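Local coordinates for sortase family protein (Streptococcus agalactiae, PDB 3O0P) that probably acts as a class C sortase, a transpeptidase that joins pilus subunits covalently during pilus assembly in group B Streptococcus, at residues T112-T117 / D174-L179; D154-V159 / L191-H196. All coordinates share one frame; numbering follows the deposited sequence.

Contact 1 of 2, residues T112-T117 / D174-L179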
ATOM      1  N   THR A 112      10.614   1.636   8.346  1.00 10.84           N
ATOM      2  CA  THR A 112       9.925   1.525   7.068  1.00 10.62           C
ATOM      3  C   THR A 112       8.508   2.045   7.218  1.00  9.18           C
ATOM      4  O   THR A 112       7.903   1.928   8.273  1.00 10.16           O
ATOM      5  CB  THR A 112       9.902   0.079   6.519  1.00 11.97           C
ATOM      6  OG1 THR A 112       9.155  -0.751   7.392  0.85 11.12           O
ATOM      7  CG2 THR A 112      11.288  -0.451   6.319  1.00 13.68           C
ATOM      8  N   HIS A 113       7.992   2.606   6.139  1.00  9.22           N
ATOM      9  CA  HIS A 113       6.609   3.041   6.099  1.00  8.85           C
ATOM     10  C   HIS A 113       6.103   2.894   4.681  1.00  8.19           C
ATOM     11  O   HIS A 113       6.483   3.677   3.807  1.00  9.33           O
ATOM     12  CB  HIS A 113       6.490   4.482   6.575  0.90  9.30           C
ATOM     13  CG  HIS A 113       5.076   4.926   6.763  0.92  8.47           C
ATOM     14  ND1 HIS A 113       4.756   6.152   7.292  0.79  9.11           N
ATOM     15  CD2 HIS A 113       3.896   4.299   6.538  0.89  8.34           C
ATOM     16  CE1 HIS A 113       3.439   6.272   7.363  0.80  8.72           C
ATOM     17  NE2 HIS A 113       2.893   5.158   6.912  0.90  8.98           N
ATOM     18  N   THR A 114       5.311   1.847   4.446  1.00  8.06           N
ATOM     19  CA  THR A 114       4.762   1.591   3.121  1.00  8.35           C
ATOM     20  C   THR A 114       3.370   2.190   3.047  1.00  8.26           C
ATOM     21  O   THR A 114       2.647   2.182   4.044  1.00  9.05           O
ATOM     22  CB  THR A 114       4.716   0.062   2.861  0.88  7.47           C
ATOM     23  OG1 THR A 114       4.463  -0.197   1.490  0.92  8.32           O
ATOM     24  CG2 THR A 114       3.683  -0.657   3.688  0.88  7.24           C
ATOM     25  N   VAL A 115       2.985   2.691   1.872  1.00  8.70           N
ATOM     26  CA  VAL A 115       1.658   3.253   1.674  1.00  9.13           C
ATOM     27  C   VAL A 115       0.983   2.549   0.500  1.00  8.75           C
ATOM     28  O   VAL A 115       1.539   2.490  -0.600  1.00  9.18           O
ATOM     29  CB  VAL A 115       1.736   4.766   1.444  0.96 10.15           C
ATOM     30  CG1 VAL A 115       0.336   5.314   1.221  1.00 11.78           C
ATOM     31  CG2 VAL A 115       2.395   5.450   2.614  1.00 11.22           C
ATOM     32  N   ILE A 116      -0.183   1.982   0.780  1.00  9.55           N
ATOM     33  CA  ILE A 116      -1.001   1.264  -0.197  1.00  9.42           C
ATOM     34  C   ILE A 116      -2.278   2.075  -0.393  1.00  9.27           C
ATOM     35  O   ILE A 116      -2.883   2.523   0.576  1.00 10.18           O
ATOM     36  CB  ILE A 116      -1.348  -0.143   0.323  0.95  9.59           C
ATOM     37  CG1 ILE A 116      -0.070  -0.899   0.681  1.00 11.05           C
ATOM     38  CG2 ILE A 116      -2.168  -0.925  -0.683  0.95 10.17           C
ATOM     39  CD1 ILE A 116       0.959  -1.015  -0.453  1.00 13.22           C
ATOM     40  N   THR A 117      -2.697   2.243  -1.645  1.00  9.49           N
ATOM     41  CA  THR A 117      -3.783   3.140  -1.940  1.00 10.65           C
ATOM     42  C   THR A 117      -4.795   2.507  -2.896  1.00  9.66           C
ATOM     43  O   THR A 117      -4.445   1.701  -3.751  1.00 10.67           O
ATOM     44  CB  THR A 117      -3.228   4.493  -2.463  0.83 10.89           C
ATOM     45  OG1 THR A 117      -4.270   5.463  -2.513  0.82 11.05           O
ATOM     46  CG2 THR A 117      -2.580   4.381  -3.843  1.00 12.90           C
ATOM     47  N   ASP A 174       7.893   0.416  12.141  1.00 10.05           N
ATOM     48  CA  ASP A 174       7.474  -0.316  10.953  1.00 10.12           C
ATOM     49  C   ASP A 174       5.983  -0.045  10.812  1.00  9.23           C
ATOM     50  O   ASP A 174       5.159  -0.588  11.541  1.00  9.98           O
ATOM     51  CB  ASP A 174       7.765  -1.801  11.171  1.00 10.19           C
ATOM     52  CG  ASP A 174       7.409  -2.678   9.994  0.91  8.10           C
ATOM     53  OD1 ASP A 174       6.626  -2.252   9.109  0.81  7.53           O
ATOM     54  OD2 ASP A 174       7.864  -3.848  10.026  0.84  8.64           O
ATOM     55  N   TYR A 175       5.651   0.857   9.894  1.00  8.72           N
ATOM     56  CA  TYR A 175       4.298   1.337   9.683  1.00  9.06           C
ATOM     57  C   TYR A 175       3.794   1.012   8.276  1.00  8.77           C
ATOM     58  O   TYR A 175       4.566   0.868   7.327  1.00  8.60           O
ATOM     59  CB  TYR A 175       4.236   2.867   9.853  1.00 10.31           C
ATOM     60  CG  TYR A 175       4.232   3.391  11.261  1.00 11.02           C
ATOM     61  CD1 TYR A 175       3.267   3.009  12.170  0.98 11.65           C
ATOM     62  CD2 TYR A 175       5.146   4.352  11.645  0.95 12.27           C
ATOM     63  CE1 TYR A 175       3.221   3.548  13.457  1.00 12.47           C
ATOM     64  CE2 TYR A 175       5.121   4.902  12.926  0.91 13.04           C
ATOM     65  CZ  TYR A 175       4.149   4.495  13.827  1.00 13.30           C
ATOM     66  OH  TYR A 175       4.109   5.011  15.101  0.83 15.18           O
ATOM     67  N   ALA A 176       2.473   0.944   8.156  1.00  8.51           N
ATOM     68  CA  ALA A 176       1.823   0.876   6.862  1.00  8.69           C
ATOM     69  C   ALA A 176       0.614   1.785   6.916  1.00  8.84           C
ATOM     70  O   ALA A 176      -0.117   1.754   7.894  1.00 10.02           O
ATOM     71  CB  ALA A 176       1.392  -0.552   6.541  1.00 10.19           C
ATOM     72  N   THR A 177       0.382   2.548   5.864  1.00  8.61           N
ATOM     73  CA  THR A 177      -0.796   3.387   5.772  1.00  8.76           C
ATOM     74  C   THR A 177      -1.610   3.009   4.553  1.00  8.34           C
ATOM     75  O   THR A 177      -1.060   2.800   3.468  1.00  9.36           O
ATOM     76  CB  THR A 177      -0.407   4.870   5.717  1.00  9.60           C
ATOM     77  OG1 THR A 177       0.177   5.229   6.970  0.88  9.26           O
ATOM     78  CG2 THR A 177      -1.599   5.764   5.482  0.97 10.93           C
ATOM     79  N   LEU A 178      -2.919   2.920   4.760  1.00  9.03           N
ATOM     80  CA  LEU A 178      -3.894   2.782   3.688  1.00  8.81           C
ATOM     81  C   LEU A 178      -4.462   4.161   3.382  1.00  8.80           C
ATOM     82  O   LEU A 178      -4.917   4.868   4.267  1.00  9.48           O
ATOM     83  CB  LEU A 178      -5.005   1.821   4.103  0.83  8.57           C
ATOM     84  CG  LEU A 178      -4.525   0.430   4.548  0.81  8.74           C
ATOM     85  CD1 LEU A 178      -5.688  -0.452   4.848  0.75  9.23           C
ATOM     86  CD2 LEU A 178      -3.594  -0.222   3.531  0.93 10.18           C
ATOM     87  N   LEU A 179      -4.374   4.542   2.108  1.00  9.19           N
ATOM     88  CA  LEU A 179      -4.649   5.887   1.633  1.00 10.31           C
ATOM     89  C   LEU A 179      -5.793   5.903   0.637  1.00  9.95           C
ATOM     90  O   LEU A 179      -5.808   5.105  -0.301  1.00 10.70           O
ATOM     91  CB  LEU A 179      -3.387   6.444   0.953  1.00 11.16           C
ATOM     92  CG  LEU A 179      -3.497   7.757   0.186  1.00 12.86           C
ATOM     93  CD1 LEU A 179      -3.775   8.875   1.128  1.00 16.20           C
ATOM     94  CD2 LEU A 179      -2.221   8.010  -0.630  0.80 14.24           C
TER
HETATM   95  O   HOH W   1       6.658  -0.602   6.352  1.00 11.28           O
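Thr112 to Thr117 pairs residue for residue with Asp174 to Leu179 as parallel strands 4.6 Å apart at their axes, a buried seam in the wall of the sortase beta-barrel. Five backbone hydrogen bonds alternate between the strands, from Tyr175 N to Thr112 O at one end to Leu179 N to Ile116 O at the other. His113 CG lies anti to the backbone N (chi1 -171°), which carries the ring along the neighbouring strand until NE2 meets Thr177 OG1 at 2.7 Å, close to the ring plane. Tyr175 CB sits over one ring face, 3.8 Å from the centroid in a CH-pi contact, while the Tyr175 ring turns its edge to the imidazole, planes 54° apart. Thr117 OG1 donates to Leu179 O at 2.7 Å from well above the carbonyl plane. At the other end a water donates to both Thr112 OG1, itself also bonded to Gly109 O, and Tyr175 O, bridging the strands. One apolar contact lies on each face: Val115 CG1 against Leu179 CB on the His113 face, Ile116 CB against Leu178 CD2 on the other. With ND1 bonded to Leu168 O and NE2 to Thr177, both nitrogens of the buried imidazole are satisfied and its rotation is fixed.

Contact 2 of 2, residues D154-V159 / L191-H196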
ATOM      1  N   ASP A 154      -3.531   2.348  14.317  1.00 11.88           N
ATOM      2  CA  ASP A 154      -3.239   3.161  15.493  1.00 12.56           C
ATOM      3  C   ASP A 154      -3.389   4.669  15.265  1.00 12.67           C
ATOM      4  O   ASP A 154      -3.174   5.433  16.185  1.00 14.44           O
ATOM      5  CB  ASP A 154      -1.830   2.864  16.046  1.00 12.81           C
ATOM      6  CG  ASP A 154      -0.694   3.343  15.142  0.86 11.36           C
ATOM      7  OD1 ASP A 154      -0.923   4.146  14.225  0.78 12.09           O
ATOM      8  OD2 ASP A 154       0.465   2.909  15.407  0.67 11.42           O
ATOM      9  N   GLN A 155      -3.792   5.098  14.073  1.00 12.50           N
ATOM     10  CA  GLN A 155      -3.983   6.513  13.799  1.00 12.87           C
ATOM     11  C   GLN A 155      -4.815   6.657  12.543  1.00 12.25           C
ATOM     12  O   GLN A 155      -4.558   5.983  11.572  1.00 13.43           O
ATOM     13  CB  GLN A 155      -2.633   7.186  13.597  1.00 14.77           C
ATOM     14  CG  GLN A 155      -2.716   8.696  13.358  1.00 15.80           C
ATOM     15  CD  GLN A 155      -1.348   9.331  13.206  1.00 15.59           C
ATOM     16  OE1 GLN A 155      -0.738   9.738  14.178  0.65 15.40           O
ATOM     17  NE2 GLN A 155      -0.861   9.399  11.990  1.00 17.56           N
ATOM     18  N   ILE A 156      -5.810   7.530  12.569  1.00 12.09           N
ATOM     19  CA  ILE A 156      -6.608   7.817  11.406  1.00 12.50           C
ATOM     20  C   ILE A 156      -6.664   9.325  11.262  1.00 12.02           C
ATOM     21  O   ILE A 156      -7.057  10.024  12.195  1.00 12.93           O
ATOM     22  CB  ILE A 156      -8.020   7.242  11.565  1.00 14.71           C
ATOM     23  CG1 ILE A 156      -7.914   5.721  11.756  1.00 17.69           C
ATOM     24  CG2 ILE A 156      -8.855   7.594  10.360  1.00 17.69           C
ATOM     25  CD1 ILE A 156      -9.182   5.039  12.122  0.68 19.88           C
ATOM     26  N   LYS A 157      -6.208   9.817  10.113  1.00 12.47           N
ATOM     27  CA  LYS A 157      -6.116  11.250   9.868  1.00 12.94           C
ATOM     28  C   LYS A 157      -6.677  11.597   8.511  1.00 12.32           C
ATOM     29  O   LYS A 157      -6.540  10.834   7.567  1.00 12.82           O
ATOM     30  CB  LYS A 157      -4.673  11.747   9.940  1.00 16.17           C
ATOM     31  CG  LYS A 157      -4.082  11.663  11.321  1.00 18.23           C
ATOM     32  CD  LYS A 157      -2.655  12.181  11.372  1.00 19.62           C
ATOM     33  CE  LYS A 157      -2.612  13.690  11.465  0.89 20.62           C
ATOM     34  NZ  LYS A 157      -1.237  14.180  11.716  1.00 21.74           N
ATOM     35  N   VAL A 158      -7.289  12.774   8.414  1.00 13.10           N
ATOM     36  CA  VAL A 158      -7.745  13.336   7.154  1.00 13.49           C
ATOM     37  C   VAL A 158      -6.886  14.560   6.916  1.00 14.32           C
ATOM     38  O   VAL A 158      -6.827  15.446   7.770  1.00 16.74           O
ATOM     39  CB  VAL A 158      -9.232  13.702   7.220  0.86 14.60           C
ATOM     40  CG1 VAL A 158      -9.629  14.532   6.001  0.83 15.83           C
ATOM     41  CG2 VAL A 158     -10.066  12.432   7.328  0.91 16.50           C
ATOM     42  N   VAL A 159      -6.220  14.609   5.762  1.00 14.09           N
ATOM     43  CA  VAL A 159      -5.245  15.649   5.452  1.00 14.36           C
ATOM     44  C   VAL A 159      -5.505  16.235   4.057  1.00 14.65           C
ATOM     45  O   VAL A 159      -6.241  15.664   3.231  1.00 13.71           O
ATOM     46  CB  VAL A 159      -3.792  15.108   5.562  0.87 16.04           C
ATOM     47  CG1 VAL A 159      -3.550  14.503   6.958  0.93 18.00           C
ATOM     48  CG2 VAL A 159      -3.529  14.104   4.441  1.00 18.24           C
ATOM     49  N   LEU A 191      -7.710  10.438   3.189  1.00 10.39           N
ATOM     50  CA  LEU A 191      -7.868   9.671   4.402  1.00 10.52           C
ATOM     51  C   LEU A 191      -6.687   8.723   4.530  1.00  9.41           C
ATOM     52  O   LEU A 191      -6.426   7.931   3.623  1.00 10.41           O
ATOM     53  CB  LEU A 191      -9.174   8.872   4.342  1.00 11.51           C
ATOM     54  CG  LEU A 191      -9.421   7.878   5.487  1.00 12.88           C
ATOM     55  CD1 LEU A 191      -9.541   8.599   6.811  1.00 15.05           C
ATOM     56  CD2 LEU A 191     -10.655   7.028   5.205  1.00 15.38           C
ATOM     57  N   LEU A 192      -6.031   8.782   5.688  1.00 10.14           N
ATOM     58  CA  LEU A 192      -4.832   8.008   5.977  1.00  9.87           C
ATOM     59  C   LEU A 192      -5.075   7.143   7.211  1.00 10.00           C
ATOM     60  O   LEU A 192      -5.189   7.656   8.319  1.00 11.77           O
ATOM     61  CB  LEU A 192      -3.636   8.936   6.250  1.00 10.91           C
ATOM     62  CG  LEU A 192      -2.993   9.667   5.068  1.00 13.00           C
ATOM     63  CD1 LEU A 192      -3.965  10.507   4.276  0.67 13.75           C
ATOM     64  CD2 LEU A 192      -1.843  10.551   5.559  1.00 16.13           C
ATOM     65  N   VAL A 193      -5.172   5.834   7.009  1.00 10.02           N
ATOM     66  CA  VAL A 193      -5.338   4.869   8.086  1.00 10.48           C
ATOM     67  C   VAL A 193      -4.002   4.172   8.304  1.00  9.46           C
ATOM     68  O   VAL A 193      -3.594   3.355   7.494  1.00  9.84           O
ATOM     69  CB  VAL A 193      -6.447   3.856   7.725  1.00 10.79           C
ATOM     70  CG1 VAL A 193      -6.607   2.849   8.835  0.82 10.59           C
ATOM     71  CG2 VAL A 193      -7.788   4.579   7.466  1.00 12.65           C
ATOM     72  N   ARG A 194      -3.327   4.499   9.405  1.00  9.82           N
ATOM     73  CA  ARG A 194      -2.017   3.977   9.711  1.00  9.85           C
ATOM     74  C   ARG A 194      -2.106   2.852  10.726  1.00  9.62           C
ATOM     75  O   ARG A 194      -2.858   2.933  11.701  1.00 10.62           O
ATOM     76  CB  ARG A 194      -1.132   5.090  10.273  1.00 11.02           C
ATOM     77  CG  ARG A 194       0.321   4.671  10.445  1.00 11.02           C
ATOM     78  CD  ARG A 194       1.157   5.733  11.141  1.00 12.67           C
ATOM     79  NE  ARG A 194       0.814   5.788  12.549  1.00 13.29           N
ATOM     80  CZ  ARG A 194       1.328   6.654  13.411  0.94 14.05           C
ATOM     81  NH1 ARG A 194       2.148   7.583  12.966  1.00 15.11           N
ATOM     82  NH2 ARG A 194       0.985   6.606  14.697  1.00 16.54           N
ATOM     83  N   GLY A 195      -1.339   1.797  10.483  1.00  9.56           N
ATOM     84  CA  GLY A 195      -1.160   0.736  11.456  1.00 10.49           C
ATOM     85  C   GLY A 195       0.311   0.446  11.701  1.00  9.64           C
ATOM     86  O   GLY A 195       1.154   0.742  10.868  1.00  9.98           O
ATOM     87  N   HIS A 196       0.611  -0.128  12.856  1.00 10.18           N
ATOM     88  CA  HIS A 196       1.972  -0.555  13.182  1.00  9.28           C
ATOM     89  C   HIS A 196       2.094  -2.056  13.121  1.00  8.55           C
ATOM     90  O   HIS A 196       1.113  -2.783  13.273  1.00 10.08           O
ATOM     91  CB  HIS A 196       2.415  -0.052  14.563  0.92 10.25           C
ATOM     92  CG  HIS A 196       1.552  -0.510  15.692  0.85  9.82           C
ATOM     93  ND1 HIS A 196       0.566   0.273  16.255  0.77 10.68           N
ATOM     94  CD2 HIS A 196       1.531  -1.685  16.368  1.00 11.61           C
ATOM     95  CE1 HIS A 196      -0.003  -0.390  17.247  1.00 12.14           C
ATOM     96  NE2 HIS A 196       0.546  -1.588  17.324  0.75 11.30           N
TER
HETATM   97  O   HOH W   2      -2.472   8.513   9.703  1.00 13.17           O
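Asp154 folds its CG between its own backbone N and carbonyl carbon (chi1 69°), and Arg194 bends at chi3 (73°) after an extended start, which brings the guanidinium over the Gln155 face, its edge toward the carboxylate. In a salt bridge, Arg194 grips Asp154 side-on, NE at 2.9 Å and NH2 at 3.1 Å, both to Asp154 OD1. This oxygen lies in the guanidinium plane; it receives NE on its syn lone pair and NH2 from above the carboxylate plane, the two flat groups standing 76° apart. The other oxygen, OD2, accepts from His196 ND1 at 2.8 Å, approached on its anti side and somewhat out of plane. The acid thus has one cationic and one imidazole partner, which would probably stabilise its charged form. Gln155 lays its extended side chain over a guanidinium face, with NE2 3.6 Å from Arg194 NH1 and the amide stacked on it at a moderate tilt; a water links Gln155 NE2 to Leu192 O. Tyr175 also makes a cation-pi contact with Arg194.

The strands are antiparallel and carry a classic beta bulge: Asp154 and Gln155 both face Arg194, whose O accepts a good bond from Asp154 N and a weak one from Gln155 N. Beyond it the pairing is regular, Lys157 and Leu192 exchanging two backbone bonds. Within the sortase beta-barrel, this joins strand 148-159 to strand 189-198.

On the face of Ile156, Val158 and Leu191, Leu191 CD1 touches both Ile156 CG2, at 3.8 Å, and Val158 CG2. Leu192, on the face of Gln155 and Lys157, meets Val159 CG2 with its CD1 at 3.6 Å, the two side chains crossing nearly at right angles. Lys157 turns its end away from the partner strand, toward a salt bridge with Asp166.

How the contacts relate
Contacts 1 and 2 are neighbouring seams of one mixed sheet, their centres about 9 Å apart. In the sheet the strands run 112-117, 174-182, 189-198, 148-159, whereas along the chain the segments alternate: 112-117, 154-159, 174-179, 191-196. Strands 174-182 and 189-198 are sheet neighbours, with probable hydrogen bonds from Leu178 N to Val193 O and from Gly195 N to Ala176 O. Contact 1 lies near the centre of the chain, contact 2 further out. Thr177, Leu178 and Leu179 begin the TLXTC signature of sortases, so contact 1 holds the first part of the strand that carries the signature cysteine, as in other sortases.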